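Local coordinates for prolyl endopeptidase (Myxococcus xanthus, PDB 2BKL), which is a serine peptidase of the S9A family that probably hydrolyses oligopeptides on the carboxyl side of proline, and also of alanine, at residues Gly157-Lys169 and Arg205-Thr217. Numbering follows the deposited sequence.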
loop_
_atom_site.group_PDB
_atom_site.type_symbol
_atom_site.label_atom_id
_atom_site.label_comp_id
_atom_site.label_asym_id
_atom_site.label_seq_id
_atom_site.Cartn_x
_atom_site.Cartn_y
_atom_site.Cartn_z
ATOM N N GLY A 157 -21.316 -1.640 -24.158
ATOM C CA GLY A 157 -20.196 -0.756 -23.896
ATOM C C GLY A 157 -20.548 0.703 -23.647
ATOM O O GLY A 157 -19.653 1.547 -23.590
ATOM N N GLU A 158 -21.833 1.006 -23.452
ATOM C CA GLU A 158 -22.248 2.385 -23.218
ATOM C C GLU A 158 -21.998 2.819 -21.774
ATOM O O GLU A 158 -22.454 2.162 -20.830
ATOM C CB GLU A 158 -23.738 2.556 -23.566
ATOM C CG GLU A 158 -24.051 2.493 -25.054
ATOM C CD GLU A 158 -23.473 3.628 -25.887
ATOM O OE1 GLU A 158 -23.375 4.768 -25.375
ATOM O OE2 GLU A 158 -23.115 3.354 -27.073
ATOM N N TRP A 159 -21.319 3.944 -21.628
ATOM C CA TRP A 159 -21.146 4.572 -20.343
ATOM C C TRP A 159 -22.411 5.326 -19.989
ATOM O O TRP A 159 -22.892 6.099 -20.803
ATOM C CB TRP A 159 -19.988 5.549 -20.371
ATOM C CG TRP A 159 -18.619 4.954 -20.464
ATOM C CD1 TRP A 159 -18.233 3.880 -21.195
ATOM C CD2 TRP A 159 -17.436 5.441 -19.823
ATOM N NE1 TRP A 159 -16.884 3.666 -21.049
ATOM C CE2 TRP A 159 -16.370 4.625 -20.222
ATOM C CE3 TRP A 159 -17.166 6.517 -18.979
ATOM C CZ2 TRP A 159 -15.064 4.825 -19.760
ATOM C CZ3 TRP A 159 -15.879 6.709 -18.518
ATOM C CH2 TRP A 159 -14.844 5.882 -18.924
ATOM N N SER A 160 -22.936 5.099 -18.795
ATOM C CA SER A 160 -24.100 5.829 -18.294
ATOM C C SER A 160 -23.813 7.325 -18.169
ATOM O O SER A 160 -22.783 7.739 -17.648
ATOM C CB SER A 160 -24.545 5.291 -16.950
ATOM O OG SER A 160 -25.703 5.999 -16.505
ATOM N N LYS A 161 -24.750 8.134 -18.642
ATOM C CA LYS A 161 -24.633 9.571 -18.464
ATOM C C LYS A 161 -25.268 10.029 -17.158
ATOM O O LYS A 161 -24.983 11.124 -16.689
ATOM C CB LYS A 161 -25.258 10.300 -19.655
ATOM C CG LYS A 161 -24.331 10.362 -20.864
ATOM C CD LYS A 161 -24.363 9.088 -21.694
ATOM C CE LYS A 161 -23.283 9.079 -22.783
ATOM N NZ LYS A 161 -22.242 7.994 -22.591
ATOM N N VAL A 162 -26.139 9.212 -16.578
ATOM C CA VAL A 162 -26.805 9.540 -15.329
ATOM C C VAL A 162 -26.019 9.062 -14.099
ATOM O O VAL A 162 -25.946 9.768 -13.095
ATOM C CB VAL A 162 -28.219 8.949 -15.317
ATOM C CG1 VAL A 162 -28.929 9.262 -14.004
ATOM C CG2 VAL A 162 -28.991 9.499 -16.498
ATOM N N ASP A 163 -25.422 7.871 -14.179
ATOM C CA ASP A 163 -24.788 7.245 -13.031
ATOM C C ASP A 163 -23.334 7.700 -12.965
ATOM O O ASP A 163 -22.395 6.970 -13.298
ATOM C CB ASP A 163 -24.883 5.720 -13.137
ATOM C CG ASP A 163 -26.305 5.251 -13.354
ATOM O OD1 ASP A 163 -27.145 5.518 -12.475
ATOM O OD2 ASP A 163 -26.651 4.631 -14.378
ATOM N N VAL A 164 -23.163 8.933 -12.531
ATOM C CA VAL A 164 -21.854 9.556 -12.456
ATOM C C VAL A 164 -21.803 10.223 -11.098
ATOM O O VAL A 164 -22.631 11.088 -10.798
ATOM C CB VAL A 164 -21.637 10.608 -13.549
ATOM C CG1 VAL A 164 -20.269 11.281 -13.374
ATOM C CG2 VAL A 164 -21.802 10.003 -14.943
ATOM N N ILE A 165 -20.862 9.808 -10.258
ATOM C CA ILE A 165 -20.831 10.264 -8.892
ATOM C C ILE A 165 -19.451 10.783 -8.506
ATOM O O ILE A 165 -18.480 10.009 -8.375
ATOM C CB ILE A 165 -21.262 9.138 -7.926
ATOM C CG1 ILE A 165 -22.531 8.401 -8.376
ATOM C CG2 ILE A 165 -21.468 9.706 -6.551
ATOM C CD1 ILE A 165 -22.883 7.205 -7.525
ATOM N N GLU A 166 -19.327 12.095 -8.330
ATOM C CA GLU A 166 -18.095 12.659 -7.793
ATOM C C GLU A 166 -17.976 12.350 -6.287
ATOM O O GLU A 166 -18.927 11.920 -5.646
ATOM C CB GLU A 166 -18.000 14.167 -8.103
ATOM C CG GLU A 166 -17.989 14.431 -9.611
ATOM C CD GLU A 166 -17.581 15.838 -10.044
ATOM O OE1 GLU A 166 -16.957 16.573 -9.256
ATOM O OE2 GLU A 166 -17.871 16.184 -11.213
ATOM N N GLY A 167 -16.796 12.517 -5.740
ATOM C CA GLY A 167 -16.575 12.212 -4.352
ATOM C C GLY A 167 -16.448 10.736 -4.023
ATOM O O GLY A 167 -16.717 10.327 -2.884
ATOM N N GLY A 168 -15.958 9.952 -4.986
ATOM C CA GLY A 168 -15.815 8.524 -4.817
ATOM C C GLY A 168 -14.478 8.009 -4.355
ATOM O O GLY A 168 -14.236 6.803 -4.438
ATOM N N LYS A 169 -13.625 8.887 -3.827
ATOM C CA LYS A 169 -12.300 8.503 -3.370
ATOM C C LYS A 169 -12.260 7.191 -2.557
ATOM O O LYS A 169 -11.384 6.328 -2.791
ATOM C CB LYS A 169 -11.700 9.609 -2.480
ATOM C CG LYS A 169 -10.390 9.232 -1.825
ATOM C CD LYS A 169 -9.823 10.350 -0.910
ATOM C CE LYS A 169 -9.551 11.601 -1.649
ATOM N NZ LYS A 169 -8.664 12.502 -0.781
ATOM N N ARG A 205 -23.900 5.850 1.180
ATOM C CA ARG A 205 -25.088 6.109 0.370
ATOM C C ARG A 205 -25.461 4.884 -0.465
ATOM O O ARG A 205 -24.677 3.961 -0.594
ATOM C CB ARG A 205 -24.881 7.325 -0.526
ATOM C CG ARG A 205 -24.588 8.603 0.293
ATOM C CD ARG A 205 -25.036 9.878 -0.399
ATOM N NE ARG A 205 -24.476 10.005 -1.736
ATOM C CZ ARG A 205 -24.725 11.040 -2.550
ATOM N NH1 ARG A 205 -25.493 12.046 -2.122
ATOM N NH2 ARG A 205 -24.214 11.077 -3.774
ATOM N N TYR A 206 -26.676 4.888 -0.998
ATOM C CA TYR A 206 -27.129 3.857 -1.936
ATOM C C TYR A 206 -27.494 4.550 -3.220
ATOM O O TYR A 206 -28.308 5.484 -3.222
ATOM C CB TYR A 206 -28.327 3.046 -1.441
ATOM C CG TYR A 206 -28.675 1.912 -2.392
ATOM C CD1 TYR A 206 -28.016 0.715 -2.311
ATOM C CD2 TYR A 206 -29.626 2.049 -3.384
ATOM C CE1 TYR A 206 -28.280 -0.327 -3.188
ATOM C CE2 TYR A 206 -29.905 1.013 -4.266
ATOM C CZ TYR A 206 -29.230 -0.183 -4.149
ATOM O OH TYR A 206 -29.512 -1.200 -5.040
ATOM N N HIS A 207 -26.913 4.105 -4.316
ATOM C CA HIS A 207 -27.224 4.658 -5.625
ATOM C C HIS A 207 -28.084 3.654 -6.391
ATOM O O HIS A 207 -27.672 2.510 -6.616
ATOM C CB HIS A 207 -25.977 4.961 -6.437
ATOM C CG HIS A 207 -26.312 5.499 -7.784
ATOM N ND1 HIS A 207 -27.089 6.620 -7.931
ATOM C CD2 HIS A 207 -26.079 5.030 -9.029
ATOM C CE1 HIS A 207 -27.289 6.845 -9.217
ATOM N NE2 HIS A 207 -26.685 5.905 -9.910
ATOM N N THR A 208 -29.283 4.071 -6.764
ATOM C CA THR A 208 -30.132 3.276 -7.649
ATOM C C THR A 208 -29.776 3.605 -9.099
ATOM O O THR A 208 -29.778 4.784 -9.488
ATOM C CB THR A 208 -31.603 3.597 -7.373
ATOM O OG1 THR A 208 -31.978 3.177 -6.039
ATOM C CG2 THR A 208 -32.529 2.809 -8.343
ATOM N N LEU A 209 -29.430 2.613 -9.904
ATOM C CA LEU A 209 -29.036 2.859 -11.286
ATOM C C LEU A 209 -30.155 3.557 -12.025
ATOM O O LEU A 209 -31.332 3.186 -11.885
ATOM C CB LEU A 209 -28.744 1.560 -12.040
ATOM C CG LEU A 209 -27.487 0.764 -11.751
ATOM C CD1 LEU A 209 -27.260 -0.297 -12.854
ATOM C CD2 LEU A 209 -26.269 1.648 -11.626
ATOM N N GLY A 210 -29.780 4.544 -12.826
ATOM C CA GLY A 210 -30.718 5.248 -13.670
ATOM C C GLY A 210 -31.371 6.440 -13.019
ATOM O O GLY A 210 -32.153 7.115 -13.666
ATOM N N THR A 211 -31.013 6.735 -11.770
ATOM C CA THR A 211 -31.573 7.883 -11.080
ATOM C C THR A 211 -30.481 8.872 -10.815
ATOM O O THR A 211 -29.302 8.512 -10.807
ATOM C CB THR A 211 -32.218 7.477 -9.745
ATOM O OG1 THR A 211 -31.205 7.006 -8.843
ATOM C CG2 THR A 211 -33.160 6.304 -9.934
ATOM N N GLU A 212 -30.877 10.119 -10.571
ATOM C CA GLU A 212 -29.917 11.175 -10.232
ATOM C C GLU A 212 -29.239 10.896 -8.900
ATOM O O GLU A 212 -29.919 10.609 -7.933
ATOM C CB GLU A 212 -30.634 12.533 -10.136
ATOM C CG GLU A 212 -31.286 12.957 -11.435
ATOM C CD GLU A 212 -32.774 12.590 -11.517
ATOM O OE1 GLU A 212 -33.217 11.584 -10.889
ATOM O OE2 GLU A 212 -33.517 13.317 -12.219
ATOM N N PRO A 213 -27.903 10.965 -8.818
ATOM C CA PRO A 213 -27.217 10.730 -7.537
ATOM C C PRO A 213 -27.601 11.684 -6.372
ATOM O O PRO A 213 -27.418 11.294 -5.221
ATOM C CB PRO A 213 -25.731 10.856 -7.907
ATOM C CG PRO A 213 -25.716 10.482 -9.338
ATOM C CD PRO A 213 -26.948 11.098 -9.934
ATOM N N SER A 214 -28.151 12.860 -6.646
ATOM C CA SER A 214 -28.677 13.707 -5.559
ATOM C C SER A 214 -29.826 13.044 -4.769
ATOM O O SER A 214 -30.063 13.405 -3.600
ATOM C CB SER A 214 -29.157 15.052 -6.101
ATOM O OG SER A 214 -30.359 14.856 -6.817
ATOM N N LYS A 215 -30.513 12.079 -5.391
ATOM C CA LYS A 215 -31.572 11.308 -4.737
ATOM C C LYS A 215 -31.063 10.079 -3.979
ATOM O O LYS A 215 -31.847 9.386 -3.330
ATOM C CB LYS A 215 -32.634 10.861 -5.756
ATOM C CG LYS A 215 -33.264 11.989 -6.566
ATOM C CD LYS A 215 -34.233 11.452 -7.608
ATOM C CE LYS A 215 -34.987 12.569 -8.311
ATOM N NZ LYS A 215 -36.048 12.015 -9.199
ATOM N N ASP A 216 -29.756 9.819 -4.031
ATOM C CA ASP A 216 -29.193 8.661 -3.338
ATOM C C ASP A 216 -29.553 8.709 -1.866
ATOM O O ASP A 216 -29.476 9.780 -1.256
ATOM C CB ASP A 216 -27.663 8.638 -3.469
ATOM C CG ASP A 216 -27.190 8.197 -4.840
ATOM O OD1 ASP A 216 -28.030 7.968 -5.758
ATOM O OD2 ASP A 216 -25.967 8.019 -5.095
ATOM N N THR A 217 -29.941 7.573 -1.284
ATOM C CA THR A 217 -30.286 7.551 0.135
ATOM C C THR A 217 -29.029 7.593 0.982
ATOM O O THR A 217 -27.992 7.005 0.632
ATOM C CB THR A 217 -31.169 6.344 0.554
ATOM O OG1 THR A 217 -30.474 5.126 0.350
ATOM C CG2 THR A 217 -32.380 6.222 -0.334
#
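With CG beside its own backbone N (chi1 -53°), Asp163 carries its carboxylate to the imidazole of His207, whose CG lies anti to the backbone N (chi1 179°). The two planes stand 71° apart. His207 NE2 donates nearly within its ring plane to Asp163 OD1, 2.6 Å away, on the anti side of that oxygen and somewhat out of the carboxylate plane. The syn lone pair of Asp163 OD1 accepts the N-H of Gly210, whose N lies 2.8 Å from it, so one oxygen gathers both donors and binds the type II turn Thr208-Thr211. Asp163 OD2 is met from above the carboxylate plane by Ser160 OG, which also accepts from Asp163 N in an ST motif. Ile165 CD1 makes a CH-pi contact over one face of the His207 ring, 4.2 Å from the centroid, while Ile165 CG1 packs on Pro213 CG. Replacing Asp163 by alanine would probably leave His207 NE2 and Gly210 N without their shared acceptor. The contact joins the loop after strand 148-153 to the turn after strand 203-208, linking successive propeller blades. Since His207 ND1 donates to Asp216 OD1, 2.7 Å away, with Asp216 OD2 hydrogen-bonded to Tyr184 OH, both ring nitrogens face carboxylates, likely favouring a positively charged imidazole.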